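Local coordinates for protein D-aminopeptidase (Burkholderia sp. LK4, PDB 5TZB) that probably removes N-terminal residues, including beta-amino acids, from peptides, as a beta-aminopeptidase of peptidase family S58 related to the Ntn hydrolases, at residues Gly36-Asn39 against Ala40-Val44; Leu98-Ile101 against Arg102-Gly105; Leu369-Ala372 against Arg373-Ala377. One frame throughout, in Å; residues are numbered along the deposited sequence.

Interaction 1. Residues Gly36-Asn39 against Ala40-Val44; sequences GRFN and AITDV
Gly36 and Asp43 come together where the chain doubles back on itself, their CA atoms 5.8 Å apart, in a loop that closes with a short 3-10 turn over 41-43 ahead of strand 48-56. Among the backbone bonds that shape it, Asn39 N reaches Gly36 O, and Asp43 N reaches Ala40 O at 3.0 Å. The loop is an example of an aspartate, Asp43, fastening a backbone turn with its side chain. The Asp43 carboxylate is presented to the N-H groups of the preceding residues, with CG anti to the carbonyl carbon and beside the backbone N (chi1 -77°). Asp43 OD1 takes Phe38 N through its syn lone pair, 2.8 Å away and nearly straight at 173°. Asp43 OD2 accepts Ala40 N from above the carboxylate plane, and it is also bound by Ser202 of strand 197-204, whose hydroxyl receives Gly36 N as well. One carboxylate thus holds the backbone at Phe38 and Ala40 and is itself tied to strand 197-204 through Ser202, and the two N-H groups bonded to it would be expected to favour its charged form.

The Phe38 ring lies almost parallel to the carboxylate, their planes 6° apart, and is approached obliquely by Asp43 OD1 and Thr42 OG1. The Thr42 hydroxyl itself is bonded to Gly176 O. Over one face of the ring sits CG of the neighbouring Arg37, offset toward the rim. The Phe38 CB meets the Ala40 methyl at 4.1 Å, and the nearest ring approach to the acid is Phe38 CD2 to Asp43 OD1, at 3.2 Å.

Interaction 2. Residues Leu98-Ile101 against Arg102-Gly105; sequences LEWI and REAG
The methyl of Ala104 sits over one face of the Trp100 indole, its CB 3.4 Å from the centroid of the six-membered ring and 14° off the normal, a close CH-pi contact between residues four apart on one helix. With CG anti to the backbone N (chi1 -172°), the indole is brought over the Ala104 methyl of the next turn. Glu103 adds its CG obliquely, 3.6 Å from Trp100 CZ3, while Arg277 and Asn331 of a third subunit pack against Trp100 and Ala104, respectively; Arg277 also forms a salt bridge with Glu103.

The other flat pair is Glu99 and Arg102, side by side and pointing the same way, carboxylate and guanidinium 13° apart. The Glu99 chain bends at chi2 while that of Arg102 is extended as far as NE, and this brings Glu99 OE2 to within 3.5 Å of Arg102 NH1, a long salt bridge. Both groups find stronger partners in a second subunit, where Glu99 and Arg102 pair reciprocally with these two. The two carboxylates would be expected to offset the charge of the two NH1 groups that come close there.

The helical backbone is held by Arg102 N to Leu98 O at 3.0 Å, Glu103 N to Glu99 O, and Ala104 N to Trp100 O at 2.7 Å. Gly105 then leaves the helix with positive phi, its N making weak bonds to Trp100 O and Ile101 O. The arrangement is that of a short helix ended by a glycine at the position just after it (C'), leading into strand 106-107 and set between subunits of the tetramer.

Interaction 3. Residues Leu369-Ala372 against Arg373-Ala377; sequences LGQA and RLLDA
Leu369 and Arg373 meet at the N-terminal start of helix 371-380, where Gly370 holds the N-cap position and an arginine side chain folds back onto the carbonyl of the residue ahead of the cap. The Arg373 chain bends at chi3 (58°), turning the guanidinium edge toward Leu369 O. Arg373 grips Leu369 O side-on with two nitrogens, NE at 2.9 Å and NH2 at 3.2 Å, both reaching the same face of the carbonyl plane. The NE bond is the straighter, at 161°, while NH2 stands well above the plane of the carbonyl. The oxygen itself lies practically in the guanidinium plane, and such a double hold would limit rotation of the group. Glu367 is a further partner, bridging to NH1.

Gly370 O starts the regular helical ladder by accepting Leu374 N at 2.9 Å, followed by Gln371 O to Leu375 N and Ala372 O to Asp376 N. Leu369 and Leu374 cross each other obliquely and touch Leu353 and Val354 of helix 331-355, respectively. Between the two leucines, CD2 of Leu369 lies 4.1 Å from CD1 of Leu374.

In the fold
The three contacts follow one another along the chain in the order 1, 2, 3, and none touches another. Interaction 1 lies nearest the middle of the subunit, about 13 Å from its centre, against strands 197-204, 213-220 and 260-266. Interactions 2 and 3 lie on opposite sides of that centre, their own centres about 41 Å apart, and about 26 Å and 25 Å from that of interaction 1. Helix 98-104 packs on strand 82-88, which belongs to the same seven-stranded sheet as the strands beside interaction 1, and faces two further subunits. Near the C-terminus, residues 369-377 touch helix 331-355 and no other chain of the assembly. Together they illustrate local contacts placed at a loop on the sheet, at a subunit interface and at the start of a helix.

Interaction 1. Residues Gly36-Asn39 against Ala40-Val44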
loop_
_atom_site.group_PDB
_atom_site.type_symbol
_atom_site.label_atom_id
_atom_site.label_comp_id
_atom_site.label_asym_id
_atom_site.label_seq_id
_atom_site.Cartn_x
_atom_site.Cartn_y
_atom_site.Cartn_z
ATOM N N GLY C 36 24.784 -9.992 19.376
ATOM C CA GLY C 36 25.045 -9.135 20.518
ATOM C C GLY C 36 25.198 -9.996 21.764
ATOM O O GLY C 36 25.116 -11.233 21.694
ATOM N N ARG C 37 25.398 -9.333 22.898
ATOM C CA ARG C 37 25.710 -9.985 24.163
ATOM C C ARG C 37 24.689 -11.044 24.608
ATOM O O ARG C 37 25.062 -12.145 25.013
ATOM C CB ARG C 37 25.827 -8.934 25.259
ATOM C CG ARG C 37 26.030 -9.521 26.643
ATOM C CD ARG C 37 26.317 -8.420 27.642
ATOM N NE ARG C 37 26.114 -8.884 29.011
ATOM C CZ ARG C 37 25.985 -8.077 30.061
ATOM N NH1 ARG C 37 25.987 -6.759 29.892
ATOM N NH2 ARG C 37 25.815 -8.592 31.273
ATOM N N PHE C 38 23.405 -10.708 24.550
ATOM C CA PHE C 38 22.382 -11.659 24.986
ATOM C C PHE C 38 21.843 -12.503 23.833
ATOM O O PHE C 38 21.111 -13.478 24.057
ATOM C CB PHE C 38 21.217 -10.928 25.670
ATOM C CG PHE C 38 21.635 -10.040 26.805
ATOM C CD1 PHE C 38 22.214 -10.578 27.941
ATOM C CD2 PHE C 38 21.424 -8.670 26.744
ATOM C CE1 PHE C 38 22.595 -9.761 28.992
ATOM C CE2 PHE C 38 21.804 -7.845 27.788
ATOM C CZ PHE C 38 22.391 -8.395 28.917
ATOM N N ASN C 39 22.250 -12.150 22.612
ATOM C CA ASN C 39 21.643 -12.691 21.402
ATOM C C ASN C 39 20.124 -12.613 21.511
ATOM O O ASN C 39 19.432 -13.637 21.482
ATOM C CB ASN C 39 22.094 -14.130 21.136
ATOM C CG ASN C 39 21.735 -14.589 19.732
ATOM O OD1 ASN C 39 21.416 -13.765 18.868
ATOM N ND2 ASN C 39 21.787 -15.894 19.494
ATOM N N ALA C 40 19.620 -11.392 21.694
ATOM C CA ALA C 40 18.199 -11.164 21.928
ATOM C C ALA C 40 17.845 -9.732 21.564
ATOM O O ALA C 40 18.731 -8.899 21.390
ATOM C CB ALA C 40 17.840 -11.465 23.389
ATOM N N ILE C 41 16.554 -9.440 21.459
ATOM C CA ILE C 41 16.111 -8.097 21.095
ATOM C C ILE C 41 16.562 -7.081 22.157
ATOM O O ILE C 41 16.742 -5.898 21.865
ATOM C CB ILE C 41 14.566 -8.050 20.901
ATOM C CG1 ILE C 41 14.135 -6.753 20.190
ATOM C CG2 ILE C 41 13.853 -8.241 22.230
ATOM C CD1 ILE C 41 12.692 -6.759 19.713
ATOM N N THR C 42 16.806 -7.569 23.366
ATOM C CA THR C 42 17.261 -6.732 24.473
ATOM C C THR C 42 18.706 -6.232 24.304
ATOM O O THR C 42 19.178 -5.406 25.085
ATOM C CB THR C 42 17.113 -7.487 25.803
ATOM O OG1 THR C 42 17.710 -8.784 25.699
ATOM C CG2 THR C 42 15.638 -7.659 26.123
ATOM N N ASP C 43 19.396 -6.711 23.273
ATOM C CA ASP C 43 20.708 -6.171 22.918
ATOM C C ASP C 43 20.584 -4.746 22.362
ATOM O O ASP C 43 21.542 -3.978 22.388
ATOM C CB ASP C 43 21.403 -7.073 21.903
ATOM C CG ASP C 43 21.997 -8.319 22.543
ATOM O OD1 ASP C 43 22.465 -8.242 23.700
ATOM O OD2 ASP C 43 21.977 -9.388 21.899
ATOM N N VAL C 44 19.393 -4.385 21.880
ATOM C CA VAL C 44 19.098 -2.993 21.561
ATOM C C VAL C 44 18.890 -2.285 22.893
ATOM O O VAL C 44 17.920 -2.559 23.595
ATOM C CB VAL C 44 17.849 -2.853 20.655
ATOM C CG1 VAL C 44 17.523 -1.379 20.357
ATOM C CG2 VAL C 44 18.047 -3.631 19.353
#

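Interaction 2. Residues Leu98-Ile101 against Arg102-Gly105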
loop_
_atom_site.group_PDB
_atom_site.type_symbol
_atom_site.label_atom_id
_atom_site.label_comp_id
_atom_site.label_asym_id
_atom_site.label_seq_id
_atom_site.Cartn_x
_atom_site.Cartn_y
_atom_site.Cartn_z
ATOM N N LEU C 98 -1.874 -0.392 14.427
ATOM C CA LEU C 98 -1.024 -0.362 13.240
ATOM C C LEU C 98 -1.303 0.796 12.289
ATOM O O LEU C 98 -0.424 1.180 11.512
ATOM C CB LEU C 98 -1.134 -1.676 12.464
ATOM C CG LEU C 98 -0.620 -2.945 13.152
ATOM C CD1 LEU C 98 -0.470 -4.065 12.135
ATOM C CD2 LEU C 98 0.678 -2.692 13.882
ATOM N N GLU C 99 -2.507 1.356 12.312
ATOM C CA GLU C 99 -2.815 2.388 11.316
ATOM C C GLU C 99 -1.995 3.664 11.485
ATOM O O GLU C 99 -1.580 4.262 10.487
ATOM C CB GLU C 99 -4.309 2.728 11.316
ATOM C CG GLU C 99 -5.188 1.542 10.906
ATOM C CD GLU C 99 -4.796 0.899 9.563
ATOM O OE1 GLU C 99 -4.297 1.582 8.621
ATOM O OE2 GLU C 99 -5.016 -0.322 9.445
ATOM N N TRP C 100 -1.745 4.078 12.724
ATOM C CA TRP C 100 -0.927 5.276 12.941
ATOM C C TRP C 100 0.542 4.975 12.672
ATOM O O TRP C 100 1.282 5.858 12.278
ATOM C CB TRP C 100 -1.107 5.817 14.356
ATOM C CG TRP C 100 -0.435 7.179 14.621
ATOM C CD1 TRP C 100 0.438 7.472 15.638
ATOM C CD2 TRP C 100 -0.619 8.413 13.889
ATOM N NE1 TRP C 100 0.812 8.801 15.579
ATOM C CE2 TRP C 100 0.180 9.398 14.518
ATOM C CE3 TRP C 100 -1.362 8.773 12.760
ATOM C CZ2 TRP C 100 0.234 10.729 14.064
ATOM C CZ3 TRP C 100 -1.298 10.095 12.302
ATOM C CH2 TRP C 100 -0.500 11.053 12.955
ATOM N N ILE C 101 0.962 3.724 12.862
ATOM C CA ILE C 101 2.314 3.343 12.447
ATOM C C ILE C 101 2.467 3.469 10.932
ATOM O O ILE C 101 3.487 3.967 10.452
ATOM C CB ILE C 101 2.678 1.913 12.878
ATOM C CG1 ILE C 101 2.606 1.772 14.395
ATOM C CG2 ILE C 101 4.080 1.555 12.401
ATOM C CD1 ILE C 101 3.777 2.375 15.101
ATOM N N ARG C 102 1.472 3.013 10.170
ATOM C CA ARG C 102 1.484 3.206 8.712
ATOM C C ARG C 102 1.514 4.684 8.349
ATOM O O ARG C 102 2.284 5.119 7.478
ATOM C CB ARG C 102 0.245 2.572 8.046
ATOM C CG ARG C 102 0.284 1.077 7.878
ATOM C CD ARG C 102 -0.919 0.600 7.080
ATOM N NE ARG C 102 -0.793 -0.806 6.673
ATOM C CZ ARG C 102 -1.301 -1.847 7.328
ATOM N NH1 ARG C 102 -2.000 -1.681 8.451
ATOM N NH2 ARG C 102 -1.109 -3.072 6.856
ATOM N N GLU C 103 0.663 5.451 9.019
ATOM C CA GLU C 103 0.460 6.855 8.665
ATOM C C GLU C 103 1.657 7.731 9.077
ATOM O O GLU C 103 2.236 8.445 8.244
ATOM C CB GLU C 103 -0.831 7.369 9.309
ATOM C CG GLU C 103 -1.206 8.799 8.934
ATOM C CD GLU C 103 -1.677 8.961 7.493
ATOM O OE1 GLU C 103 -2.482 8.130 6.970
ATOM O OE2 GLU C 103 -1.251 9.949 6.876
ATOM N N ALA C 104 2.048 7.649 10.344
ATOM C CA ALA C 104 3.049 8.585 10.858
ATOM C C ALA C 104 4.327 7.919 11.359
ATOM O O ALA C 104 5.259 8.605 11.781
ATOM C CB ALA C 104 2.444 9.422 11.953
ATOM N N GLY C 105 4.352 6.590 11.361
ATOM C CA GLY C 105 5.531 5.850 11.772
ATOM C C GLY C 105 5.984 6.124 13.200
ATOM O O GLY C 105 7.188 6.167 13.475
#

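Interaction 3. Residues Leu369-Ala372 against Arg373-Ala377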
loop_
_atom_site.group_PDB
_atom_site.type_symbol
_atom_site.label_atom_id
_atom_site.label_comp_id
_atom_site.label_asym_id
_atom_site.label_seq_id
_atom_site.Cartn_x
_atom_site.Cartn_y
_atom_site.Cartn_z
ATOM N N LEU C 369 10.988 -30.130 19.153
ATOM C CA LEU C 369 11.890 -30.587 18.101
ATOM C C LEU C 369 12.997 -31.494 18.666
ATOM O O LEU C 369 13.255 -32.582 18.148
ATOM C CB LEU C 369 12.488 -29.384 17.381
ATOM C CG LEU C 369 13.613 -29.620 16.375
ATOM C CD1 LEU C 369 13.203 -30.577 15.262
ATOM C CD2 LEU C 369 14.053 -28.277 15.822
ATOM N N GLY C 370 13.616 -31.066 19.760
ATOM C CA GLY C 370 14.654 -31.870 20.376
ATOM C C GLY C 370 16.036 -31.509 19.862
ATOM O O GLY C 370 16.334 -31.600 18.670
ATOM N N GLN C 371 16.885 -31.097 20.787
ATOM C CA GLN C 371 18.240 -30.687 20.468
ATOM C C GLN C 371 19.037 -31.797 19.747
ATOM O O GLN C 371 19.632 -31.563 18.688
ATOM C CB GLN C 371 18.923 -30.246 21.756
ATOM C CG GLN C 371 20.395 -30.504 21.825
ATOM C CD GLN C 371 20.911 -30.354 23.237
ATOM O OE1 GLN C 371 20.252 -29.745 24.084
ATOM N NE2 GLN C 371 22.071 -30.944 23.516
ATOM N N ALA C 372 19.031 -33.007 20.298
ATOM C CA ALA C 372 19.786 -34.108 19.713
ATOM C C ALA C 372 19.195 -34.530 18.374
ATOM O O ALA C 372 19.922 -34.885 17.438
ATOM C CB ALA C 372 19.832 -35.295 20.676
ATOM N N ARG C 373 17.868 -34.516 18.296
ATOM C CA ARG C 373 17.168 -34.920 17.086
ATOM C C ARG C 373 17.447 -33.927 15.942
ATOM O O ARG C 373 17.531 -34.322 14.769
ATOM C CB ARG C 373 15.671 -35.053 17.369
ATOM C CG ARG C 373 14.869 -35.629 16.222
ATOM C CD ARG C 373 13.576 -36.260 16.721
ATOM N NE ARG C 373 12.745 -35.306 17.453
ATOM C CZ ARG C 373 11.573 -35.602 18.013
ATOM N NH1 ARG C 373 11.075 -36.829 17.908
ATOM N NH2 ARG C 373 10.886 -34.668 18.655
ATOM N N LEU C 374 17.558 -32.642 16.288
ATOM C CA LEU C 374 17.918 -31.609 15.318
ATOM C C LEU C 374 19.356 -31.808 14.825
ATOM O O LEU C 374 19.627 -31.773 13.624
ATOM C CB LEU C 374 17.775 -30.211 15.934
ATOM C CG LEU C 374 18.247 -29.018 15.096
ATOM C CD1 LEU C 374 17.513 -28.938 13.760
ATOM C CD2 LEU C 374 18.109 -27.715 15.866
ATOM N N LEU C 375 20.275 -32.022 15.759
ATOM C CA LEU C 375 21.669 -32.256 15.393
ATOM C C LEU C 375 21.785 -33.493 14.499
ATOM O O LEU C 375 22.524 -33.462 13.510
ATOM C CB LEU C 375 22.549 -32.388 16.642
ATOM C CG LEU C 375 22.844 -31.088 17.403
ATOM C CD1 LEU C 375 23.492 -31.386 18.736
ATOM C CD2 LEU C 375 23.754 -30.165 16.579
ATOM N N ASP C 376 21.027 -34.553 14.807
ATOM C CA ASP C 376 21.037 -35.758 13.967
ATOM C C ASP C 376 20.514 -35.516 12.567
ATOM O O ASP C 376 21.040 -36.051 11.587
ATOM C CB ASP C 376 20.214 -36.894 14.586
ATOM C CG ASP C 376 20.907 -37.545 15.758
ATOM O OD1 ASP C 376 22.131 -37.356 15.903
ATOM O OD2 ASP C 376 20.226 -38.271 16.516
ATOM N N ALA C 377 19.417 -34.779 12.484
ATOM C CA ALA C 377 18.817 -34.494 11.198
ATOM C C ALA C 377 19.744 -33.602 10.368
ATOM O O ALA C 377 19.865 -33.791 9.164
ATOM C CB ALA C 377 17.457 -33.874 11.383
#